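Local structure of SCO family protein (Aquifex aeolicus, 3ME7) at residues Thr5-Pro8 and Gly9-Leu13; Lys49-Leu52 and Lys53-Lys57; Val131-Ser134 and Pro135-Ile139. The protein probably binds copper and takes part in electron transfer, through the thioredoxin-like domain of the SCO1/2 family that this chain contains. All coordinates share one frame; numbering follows the deposited sequence.

Interaction 1. Residues Thr5-Pro8 and Gly9-Leu13; sequences TYVP and GDITL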
ATOM      1  N   THR A   5     -12.758  -6.176  -6.859  1.00 16.01           N
ATOM      2  CA  THR A   5     -12.286  -7.495  -6.468  1.00 16.22           C
ATOM      3  C   THR A   5     -11.560  -7.378  -5.124  1.00 14.96           C
ATOM      4  O   THR A   5     -11.194  -6.266  -4.690  1.00 15.94           O
ATOM      5  CB  THR A   5     -11.379  -8.114  -7.519  1.00 16.91           C
ATOM      6  OG1 THR A   5     -10.230  -7.296  -7.672  1.00 17.54           O
ATOM      7  CG2 THR A   5     -12.101  -8.254  -8.863  1.00 18.32           C
ATOM      8  N   TYR A   6     -11.368  -8.515  -4.465  1.00 12.67           N
ATOM      9  CA  TYR A   6     -10.857  -8.553  -3.109  1.00 11.78           C
ATOM     10  C   TYR A   6      -9.400  -8.983  -3.099  1.00 11.70           C
ATOM     11  O   TYR A   6      -9.006  -9.899  -3.846  1.00 12.41           O
ATOM     12  CB  TYR A   6     -11.671  -9.536  -2.263  1.00 11.12           C
ATOM     13  CG  TYR A   6     -13.014  -8.977  -1.830  1.00 10.78           C
ATOM     14  CD1 TYR A   6     -14.090  -8.964  -2.710  1.00 11.45           C
ATOM     15  CD2 TYR A   6     -13.198  -8.455  -0.552  1.00 11.65           C
ATOM     16  CE1 TYR A   6     -15.318  -8.431  -2.327  1.00 11.27           C
ATOM     17  CE2 TYR A   6     -14.419  -7.938  -0.156  1.00 11.62           C
ATOM     18  CZ  TYR A   6     -15.478  -7.919  -1.057  1.00 11.74           C
ATOM     19  OH  TYR A   6     -16.715  -7.408  -0.690  1.00 12.21           O
ATOM     20  N   VAL A   7      -8.604  -8.341  -2.249  1.00 10.96           N
ATOM     21  CA  VAL A   7      -7.254  -8.838  -1.981  1.00 10.89           C
ATOM     22  C   VAL A   7      -7.363 -10.019  -0.998  1.00 11.29           C
ATOM     23  O   VAL A   7      -7.978  -9.878   0.063  1.00 12.28           O
ATOM     24  CB  VAL A   7      -6.313  -7.735  -1.425  1.00 10.38           C
ATOM     25  CG1 VAL A   7      -4.887  -8.277  -1.320  1.00 10.59           C
ATOM     26  CG2 VAL A   7      -6.300  -6.515  -2.354  1.00  9.45           C
ATOM     27  N   PRO A   8      -6.795 -11.191  -1.350  1.00 11.11           N
ATOM     28  CA  PRO A   8      -6.902 -12.370  -0.482  1.00 11.02           C
ATOM     29  C   PRO A   8      -6.450 -12.083   0.941  1.00 11.39           C
ATOM     30  O   PRO A   8      -5.359 -11.546   1.165  1.00 11.24           O
ATOM     31  CB  PRO A   8      -5.970 -13.395  -1.156  1.00 11.09           C
ATOM     32  CG  PRO A   8      -6.051 -13.028  -2.606  1.00 11.47           C
ATOM     33  CD  PRO A   8      -6.108 -11.511  -2.612  1.00 10.80           C
ATOM     34  N   GLY A   9      -7.282 -12.455   1.902  1.00 11.74           N
ATOM     35  CA  GLY A   9      -7.028 -12.127   3.302  1.00 10.82           C
ATOM     36  C   GLY A   9      -5.972 -12.997   3.968  1.00 11.12           C
ATOM     37  O   GLY A   9      -5.408 -12.625   4.998  1.00 11.06           O
ATOM     38  N   ASP A  10      -5.692 -14.155   3.373  1.00 11.21           N
ATOM     39  CA  ASP A  10      -4.738 -15.070   3.977  1.00 13.25           C
ATOM     40  C   ASP A  10      -3.277 -14.800   3.600  1.00 12.73           C
ATOM     41  O   ASP A  10      -2.387 -15.532   4.049  1.00 13.83           O
ATOM     42  CB  ASP A  10      -5.118 -16.536   3.696  1.00 16.40           C
ATOM     43  CG  ASP A  10      -5.206 -16.858   2.210  1.00 22.05           C
ATOM     44  OD1 ASP A  10      -5.186 -15.935   1.361  1.00 19.20           O
ATOM     45  OD2 ASP A  10      -5.324 -18.060   1.884  1.00 19.78           O
ATOM     46  N   ILE A  11      -3.034 -13.759   2.789  1.00 10.87           N
ATOM     47  CA  ILE A  11      -1.671 -13.322   2.480  1.00 10.25           C
ATOM     48  C   ILE A  11      -0.939 -13.000   3.785  1.00 10.80           C
ATOM     49  O   ILE A  11      -1.433 -12.207   4.598  1.00 11.34           O
ATOM     50  CB  ILE A  11      -1.715 -12.086   1.566  1.00 10.85           C
ATOM     51  CG1 ILE A  11      -2.146 -12.530   0.168  1.00 13.42           C
ATOM     52  CG2 ILE A  11      -0.341 -11.372   1.520  1.00 13.10           C
ATOM     53  CD1 ILE A  11      -2.592 -11.406  -0.761  1.00 12.86           C
ATOM     54  N   THR A  12       0.238 -13.600   3.963  1.00  9.83           N
ATOM     55  CA  THR A  12       1.054 -13.347   5.135  1.00  9.89           C
ATOM     56  C   THR A  12       2.094 -12.284   4.813  1.00  9.15           C
ATOM     57  O   THR A  12       2.857 -12.417   3.831  1.00  8.02           O
ATOM     58  CB  THR A  12       1.735 -14.633   5.650  1.00 10.68           C
ATOM     59  OG1 THR A  12       0.731 -15.594   6.024  1.00 13.40           O
ATOM     60  CG2 THR A  12       2.597 -14.314   6.879  1.00 11.36           C
ATOM     61  N   LEU A  13       2.091 -11.229   5.633  1.00  8.82           N
ATOM     62  CA  LEU A  13       3.050 -10.134   5.572  1.00  9.08           C
ATOM     63  C   LEU A  13       3.893 -10.129   6.839  1.00  9.39           C
ATOM     64  O   LEU A  13       3.484 -10.664   7.874  1.00  9.19           O
ATOM     65  CB  LEU A  13       2.295  -8.804   5.434  1.00 10.20           C
ATOM     66  CG  LEU A  13       1.339  -8.711   4.242  1.00 11.15           C
ATOM     67  CD1 LEU A  13       0.425  -7.464   4.439  1.00 11.45           C
ATOM     68  CD2 LEU A  13       2.080  -8.663   2.938  1.00 11.72           C
TER
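Ile-11 folds back over the chain that precedes it and sets its terminal methyl against both Val-7 and Pro-8, a small example of a turn closed by carbon packing. The bend is a type I beta turn running from Pro-8 to Ile-11. The tight part is where Ile-11 CD1 rests 3.4 Å from the carbonyl oxygen Pro-8 O. The same methyl reaches Pro-8 CB at 3.9 Å, slanting past the ring, and meets Val-7 CG1, also at 3.9 Å, with the two branched side chains roughly perpendicular. Ile-11 CG1 lies opposite its own carbonyl carbon and beside its backbone N (chi1 -73°), and the chain then extends, which carries CD1 back along the turn to the proline. Val-7 CG1 stands anti to its backbone N (chi1 -174°), turned to receive that methyl. With Ile-11 cut back to an alanine, Val-7 and Pro-8 would probably lose the methyl they share, leaving a gap beside both. The outer side is looser and polar. Asp-10 is exposed and brings OD1 only to 3.7 Å from Pro-8 CB; the stronger claim on that oxygen is a salt bridge with Lys-108. Gly-9, next to it, adds only backbone to the bend. This is structural packing away from the predicted copper site, at the point where the N-terminal lead-in enters strand 12-15. Pro-8 and Ile-11 lie against helix 103-112, touching Lys-108, while Val-7 reaches Leu-109 of that helix and Ile-139 of the edge strand 139-144. Backbone hydrogen bonds between Gly-9 and Lys-24 and between Ile-11 and Leu-23 fasten the turn beside the end of strand 20-22.

Interaction 2. Residues Lys49-Leu52 and Lys53-Lys57; sequences KSLL and KVIPK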
ATOM      1  N   LYS A  49       7.556  10.090  -0.512  1.00 11.25           N
ATOM      2  CA  LYS A  49       7.590  11.497  -0.098  1.00 12.21           C
ATOM      3  C   LYS A  49       6.244  12.169  -0.365  1.00 12.00           C
ATOM      4  O   LYS A  49       5.784  12.975   0.444  1.00 12.74           O
ATOM      5  CB  LYS A  49       8.700  12.250  -0.838  1.00 13.04           C
ATOM      6  CG  LYS A  49      10.092  11.863  -0.389  1.00 15.13           C
ATOM      7  CD  LYS A  49      11.141  12.481  -1.295  1.00 14.79           C
ATOM      8  CE  LYS A  49      12.530  12.096  -0.817  1.00 16.70           C
ATOM      9  NZ  LYS A  49      13.546  12.902  -1.514  1.00 16.99           N
ATOM     10  N   SER A  50       5.620  11.841  -1.496  1.00 12.49           N
ATOM     11  CA  SER A  50       4.294  12.384  -1.796  1.00 13.42           C
ATOM     12  C   SER A  50       3.233  11.923  -0.785  1.00 13.20           C
ATOM     13  O   SER A  50       2.422  12.731  -0.319  1.00 13.01           O
ATOM     14  CB  SER A  50       3.882  12.060  -3.229  1.00 13.76           C
ATOM     15  OG  SER A  50       2.731  12.814  -3.580  1.00 26.71           O
ATOM     16  N   LEU A  51       3.237  10.633  -0.445  1.00 12.03           N
ATOM     17  CA  LEU A  51       2.383  10.107   0.628  1.00 11.72           C
ATOM     18  C   LEU A  51       2.630  10.765   1.965  1.00 11.64           C
ATOM     19  O   LEU A  51       1.688  11.082   2.679  1.00 11.12           O
ATOM     20  CB  LEU A  51       2.604   8.595   0.779  1.00 12.13           C
ATOM     21  CG  LEU A  51       1.915   7.775  -0.290  1.00 12.82           C
ATOM     22  CD1 LEU A  51       2.266   6.307  -0.038  1.00 12.92           C
ATOM     23  CD2 LEU A  51       0.385   7.968  -0.266  1.00 11.72           C
ATOM     24  N   LEU A  52       3.897  10.982   2.315  1.00 10.65           N
ATOM     25  CA  LEU A  52       4.216  11.651   3.569  1.00 10.87           C
ATOM     26  C   LEU A  52       3.565  13.032   3.638  1.00 11.27           C
ATOM     27  O   LEU A  52       3.248  13.487   4.725  1.00 11.92           O
ATOM     28  CB  LEU A  52       5.737  11.785   3.757  1.00 11.48           C
ATOM     29  CG  LEU A  52       6.464  10.478   4.085  1.00 13.58           C
ATOM     30  CD1 LEU A  52       7.974  10.673   3.916  1.00 12.61           C
ATOM     31  CD2 LEU A  52       6.156   9.981   5.488  1.00 11.79           C
ATOM     32  N   LYS A  53       3.377  13.679   2.487  1.00 11.22           N
ATOM     33  CA  LYS A  53       2.800  15.034   2.429  1.00 12.61           C
ATOM     34  C   LYS A  53       1.286  15.091   2.200  1.00 13.39           C
ATOM     35  O   LYS A  53       0.711  16.184   2.174  1.00 15.91           O
ATOM     36  CB  LYS A  53       3.565  15.927   1.433  1.00 13.48           C
ATOM     37  CG  LYS A  53       4.931  16.350   1.983  1.00 15.44           C
ATOM     38  CD  LYS A  53       5.907  16.930   0.954  1.00 14.79           C
ATOM     39  CE  LYS A  53       7.181  17.388   1.666  1.00 16.14           C
ATOM     40  NZ  LYS A  53       8.230  17.926   0.740  1.00 15.78           N
ATOM     41  N   VAL A  54       0.641  13.942   2.005  1.00 11.50           N
ATOM     42  CA  VAL A  54      -0.823  13.915   1.918  1.00 11.25           C
ATOM     43  C   VAL A  54      -1.487  13.189   3.083  1.00 11.14           C
ATOM     44  O   VAL A  54      -2.545  13.617   3.543  1.00 11.25           O
ATOM     45  CB  VAL A  54      -1.347  13.388   0.540  1.00 11.52           C
ATOM     46  CG1 VAL A  54      -1.113  11.870   0.355  1.00 14.07           C
ATOM     47  CG2 VAL A  54      -2.844  13.716   0.346  1.00 13.84           C
ATOM     48  N   ILE A  55      -0.870  12.106   3.562  1.00 10.44           N
ATOM     49  CA  ILE A  55      -1.451  11.311   4.649  1.00 10.33           C
ATOM     50  C   ILE A  55      -1.873  12.152   5.882  1.00 11.08           C
ATOM     51  O   ILE A  55      -2.980  11.967   6.376  1.00 11.35           O
ATOM     52  CB  ILE A  55      -0.531  10.106   5.050  1.00 10.55           C
ATOM     53  CG1 ILE A  55      -0.486   9.061   3.921  1.00 13.09           C
ATOM     54  CG2 ILE A  55      -0.941   9.482   6.384  1.00 12.36           C
ATOM     55  CD1 ILE A  55      -1.821   8.398   3.565  1.00 11.54           C
ATOM     56  N   PRO A  56      -0.997  13.063   6.379  1.00 10.94           N
ATOM     57  CA  PRO A  56      -1.382  13.852   7.555  1.00 11.36           C
ATOM     58  C   PRO A  56      -2.633  14.693   7.368  1.00 11.57           C
ATOM     59  O   PRO A  56      -3.261  15.069   8.354  1.00 13.10           O
ATOM     60  CB  PRO A  56      -0.173  14.762   7.776  1.00 11.90           C
ATOM     61  CG  PRO A  56       0.976  13.964   7.263  1.00 16.82           C
ATOM     62  CD  PRO A  56       0.426  13.272   6.036  1.00 11.06           C
ATOM     63  N   LYS A  57      -2.988  15.023   6.127  1.00  9.41           N
ATOM     64  CA  LYS A  57      -4.213  15.785   5.888  1.00  8.60           C
ATOM     65  C   LYS A  57      -5.475  14.951   6.122  1.00  9.42           C
ATOM     66  O   LYS A  57      -6.555  15.495   6.336  1.00  9.44           O
ATOM     67  CB  LYS A  57      -4.249  16.282   4.439  1.00  7.99           C
ATOM     68  CG  LYS A  57      -3.117  17.221   4.076  1.00  9.12           C
ATOM     69  CD  LYS A  57      -3.140  17.508   2.583  1.00  8.75           C
ATOM     70  CE  LYS A  57      -1.923  18.349   2.197  1.00 10.06           C
ATOM     71  NZ  LYS A  57      -2.262  19.795   2.311  1.00  7.70           N
TER
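Leu-51 O is gripped twice by the residues that follow it, and the two bonds differ in direction. Ile-55 N donates at 2.9 Å in an almost straight bond (170° at the hydrogen), approaching nearly end-on to the carbonyl. Val-54 N donates to the same Leu-51 O at 3.1 Å, but from above the carbonyl plane, 68° out of it. Ile-55 also lays its CG1 3.2 Å from Leu-51 O, so carbon closes in beside the two donors. One residue on, the repeat changes: Pro-56 has no N-H to offer, and its CD sits 3.1 Å from Leu-52 O where a helical donor would otherwise come. Upstream, Lys-53 N is shared between two weak bonds, to Lys-49 O at 3.2 Å and to Ser-50 O at 3.1 Å. These mixed three- and four-residue spacings belong to the place where helix 43-52 gives way to the short helix 55-58. In the thioredoxin-like fold, helix 43-52 follows Cys-40 and includes Cys-44 in its first turn; the two form a disulfide, predicted to be redox-active, and are predicted to bind copper. The contact lies at the helix's far end. Side chains add a looser layer. Leu-51 CD2 comes to 4.2 Å from Val-54 CG1, which chi1 71° wedges between its own backbone N and carbonyl carbon. Beyond them, Trp-95 of strand 95-100 meets Leu-51, Leu-52 and Ile-55, and Phe-153 of helix 150-160 packs on Leu-51 and Val-54. Ile-55 extends the apolar side to Ile-32 of strand 31-36 and to Phe-65. On another side of the helix, Ser-50 OG is hydrogen-bonded to Tyr-148 N, joining it to the loop before helix 150-160, while Lys-49 and Lys-53 run out as extended, exposed chains.

Interaction 3. Residues Val131-Ser134 and Pro135-Ile139; sequences VVLS and PELQI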
ATOM      1  N   VAL A 131      -3.106   1.909  -3.794  1.00  8.03           N
ATOM      2  CA  VAL A 131      -4.369   1.192  -3.887  1.00  8.70           C
ATOM      3  C   VAL A 131      -5.113   1.424  -2.581  1.00  9.62           C
ATOM      4  O   VAL A 131      -4.520   1.365  -1.496  1.00 11.41           O
ATOM      5  CB  VAL A 131      -4.179  -0.330  -4.111  1.00  9.02           C
ATOM      6  CG1 VAL A 131      -5.534  -1.009  -4.401  1.00 12.03           C
ATOM      7  CG2 VAL A 131      -3.217  -0.616  -5.265  1.00 12.57           C
ATOM      8  N   VAL A 132      -6.423   1.673  -2.678  1.00  9.17           N
ATOM      9  CA  VAL A 132      -7.216   1.911  -1.480  1.00  8.65           C
ATOM     10  C   VAL A 132      -8.255   0.810  -1.330  1.00  8.87           C
ATOM     11  O   VAL A 132      -9.066   0.593  -2.223  1.00 10.98           O
ATOM     12  CB  VAL A 132      -7.876   3.314  -1.473  1.00  7.37           C
ATOM     13  CG1 VAL A 132      -8.542   3.533  -0.108  1.00 10.49           C
ATOM     14  CG2 VAL A 132      -6.816   4.390  -1.689  1.00 10.07           C
ATOM     15  N   LEU A 133      -8.195   0.104  -0.199  1.00  8.07           N
ATOM     16  CA  LEU A 133      -9.118  -0.987   0.106  1.00  8.30           C
ATOM     17  C   LEU A 133     -10.156  -0.616   1.154  1.00  8.24           C
ATOM     18  O   LEU A 133      -9.907   0.195   2.057  1.00  8.57           O
ATOM     19  CB  LEU A 133      -8.356  -2.202   0.635  1.00  8.96           C
ATOM     20  CG  LEU A 133      -7.045  -2.603  -0.042  1.00  9.24           C
ATOM     21  CD1 LEU A 133      -6.451  -3.806   0.695  1.00  9.94           C
ATOM     22  CD2 LEU A 133      -7.307  -2.940  -1.479  1.00  9.97           C
ATOM     23  N   SER A 134     -11.318  -1.252   1.038  1.00  8.63           N
ATOM     24  CA  SER A 134     -12.357  -1.135   2.040  1.00  8.70           C
ATOM     25  C   SER A 134     -11.917  -1.886   3.294  1.00  9.45           C
ATOM     26  O   SER A 134     -10.941  -2.652   3.249  1.00 10.53           O
ATOM     27  CB  SER A 134     -13.638  -1.761   1.500  1.00  8.90           C
ATOM     28  OG  SER A 134     -13.556  -3.184   1.560  1.00  9.94           O
ATOM     29  N   PRO A 135     -12.630  -1.699   4.424  1.00  9.62           N
ATOM     30  CA  PRO A 135     -12.315  -2.479   5.626  1.00 10.00           C
ATOM     31  C   PRO A 135     -12.458  -3.991   5.475  1.00 10.23           C
ATOM     32  O   PRO A 135     -12.027  -4.722   6.372  1.00 11.43           O
ATOM     33  CB  PRO A 135     -13.322  -1.952   6.666  1.00 10.59           C
ATOM     34  CG  PRO A 135     -13.605  -0.569   6.209  1.00 15.91           C
ATOM     35  CD  PRO A 135     -13.624  -0.640   4.717  1.00 10.23           C
ATOM     36  N   GLU A 136     -13.078  -4.441   4.384  1.00 10.55           N
ATOM     37  CA  GLU A 136     -13.221  -5.870   4.073  1.00 10.89           C
ATOM     38  C   GLU A 136     -12.223  -6.345   3.023  1.00 10.30           C
ATOM     39  O   GLU A 136     -12.359  -7.447   2.505  1.00 10.08           O
ATOM     40  CB  GLU A 136     -14.636  -6.192   3.565  1.00 12.66           C
ATOM     41  CG  GLU A 136     -15.747  -5.841   4.526  1.00 25.24           C
ATOM     42  CD  GLU A 136     -15.634  -6.586   5.841  1.00 15.14           C
ATOM     43  OE1 GLU A 136     -15.260  -7.790   5.841  1.00 25.68           O
ATOM     44  OE2 GLU A 136     -15.951  -5.969   6.882  1.00 26.58           O
ATOM     45  N   LEU A 137     -11.230  -5.505   2.716  1.00 10.09           N
ATOM     46  CA  LEU A 137     -10.174  -5.807   1.714  1.00 10.54           C
ATOM     47  C   LEU A 137     -10.602  -5.719   0.250  1.00 10.46           C
ATOM     48  O   LEU A 137      -9.908  -6.218  -0.635  1.00 10.80           O
ATOM     49  CB  LEU A 137      -9.491  -7.164   1.967  1.00 10.97           C
ATOM     50  CG  LEU A 137      -9.035  -7.465   3.400  1.00  9.23           C
ATOM     51  CD1 LEU A 137      -8.337  -8.822   3.391  1.00 11.40           C
ATOM     52  CD2 LEU A 137      -8.092  -6.375   3.917  1.00 10.75           C
ATOM     53  N   GLN A 138     -11.734  -5.077  -0.021  1.00  9.99           N
ATOM     54  CA  GLN A 138     -12.166  -4.891  -1.391  1.00  9.75           C
ATOM     55  C   GLN A 138     -11.457  -3.693  -1.999  1.00  9.36           C
ATOM     56  O   GLN A 138     -11.360  -2.637  -1.374  1.00  8.84           O
ATOM     57  CB  GLN A 138     -13.674  -4.666  -1.442  1.00 10.97           C
ATOM     58  CG  GLN A 138     -14.236  -4.692  -2.848  1.00 13.25           C
ATOM     59  CD  GLN A 138     -15.755  -4.668  -2.867  1.00 12.90           C
ATOM     60  OE1 GLN A 138     -16.389  -4.185  -1.936  1.00 13.81           O
ATOM     61  NE2 GLN A 138     -16.331  -5.165  -3.937  1.00 13.79           N
ATOM     62  N   ILE A 139     -10.961  -3.851  -3.223  1.00  9.72           N
ATOM     63  CA  ILE A 139     -10.271  -2.746  -3.907  1.00  9.67           C
ATOM     64  C   ILE A 139     -11.316  -1.698  -4.301  1.00 10.14           C
ATOM     65  O   ILE A 139     -12.230  -1.989  -5.082  1.00 10.96           O
ATOM     66  CB  ILE A 139      -9.507  -3.247  -5.142  1.00 10.11           C
ATOM     67  CG1 ILE A 139      -8.388  -4.207  -4.710  1.00 10.16           C
ATOM     68  CG2 ILE A 139      -8.952  -2.051  -5.940  1.00  9.06           C
ATOM     69  CD1 ILE A 139      -7.870  -5.110  -5.853  1.00 10.71           C
TER
HETATM   70  O   HOH W   1     -16.021  -3.952   0.812  1.00 13.53           O
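Ser-134 and Gln-138 close a tight hairpin in which one hydroxyl serves several partners. Ser-134 N donates to Gln-138 O at 2.8 Å, nearly straight and in the carbonyl plane. Leu-137 N bonds to Ser-134 O at 2.9 Å across the type I turn, coming from above that carbonyl's plane. Leu-137 has a left-handed backbone (phi 75°), which makes this a type I turn with a G1 bulge. Inside the loop Ser-134 OG, held between its backbone N and carbonyl carbon (chi1 77°), accepts from Glu-136 N at 3.1 Å, an ST turn, and from Gln-138 N at 3.1 Å. A water bonded to Ser-134 OG at 2.7 Å donates to Gln-138 OE1, while Gln-138 NE2 is satisfied by Gly-4 O. Behind the loop, Leu-133 and Ile-139 form an antiparallel non-hydrogen-bonded pair, with Leu-133 CD2 3.6 Å from Ile-139 CG1. Val-131 CG1 adds a looser touch on Ile-139 CG2. The hairpin joins strand 129-133 to the edge strand 139-144; Leu-133 packs on Ile-31 and Leu-33 of strand 31-36, and Val-132 meets helix 150-160.

Interactions 1 and 3 are neighbours, with centres about 10 Å apart, and they join directly. Thr-5 O lies 2.8 Å from Ile-139 N and Val-7 N 3.0 Å from Leu-137 O, so the N-terminal lead-in is probably hydrogen-bonded alongside the hairpin. Interaction 2 stands apart, its centre about 25 Å from that of interaction 1, across the chain's centre; its nearest atoms are about 8 Å from interaction 3. None of the three forms the predicted copper site, and the nearest are still some way off: the side chain of Lys-49 is about 9 Å from that of Cys-44, and that of Val-131 about 11 Å from that of His-126.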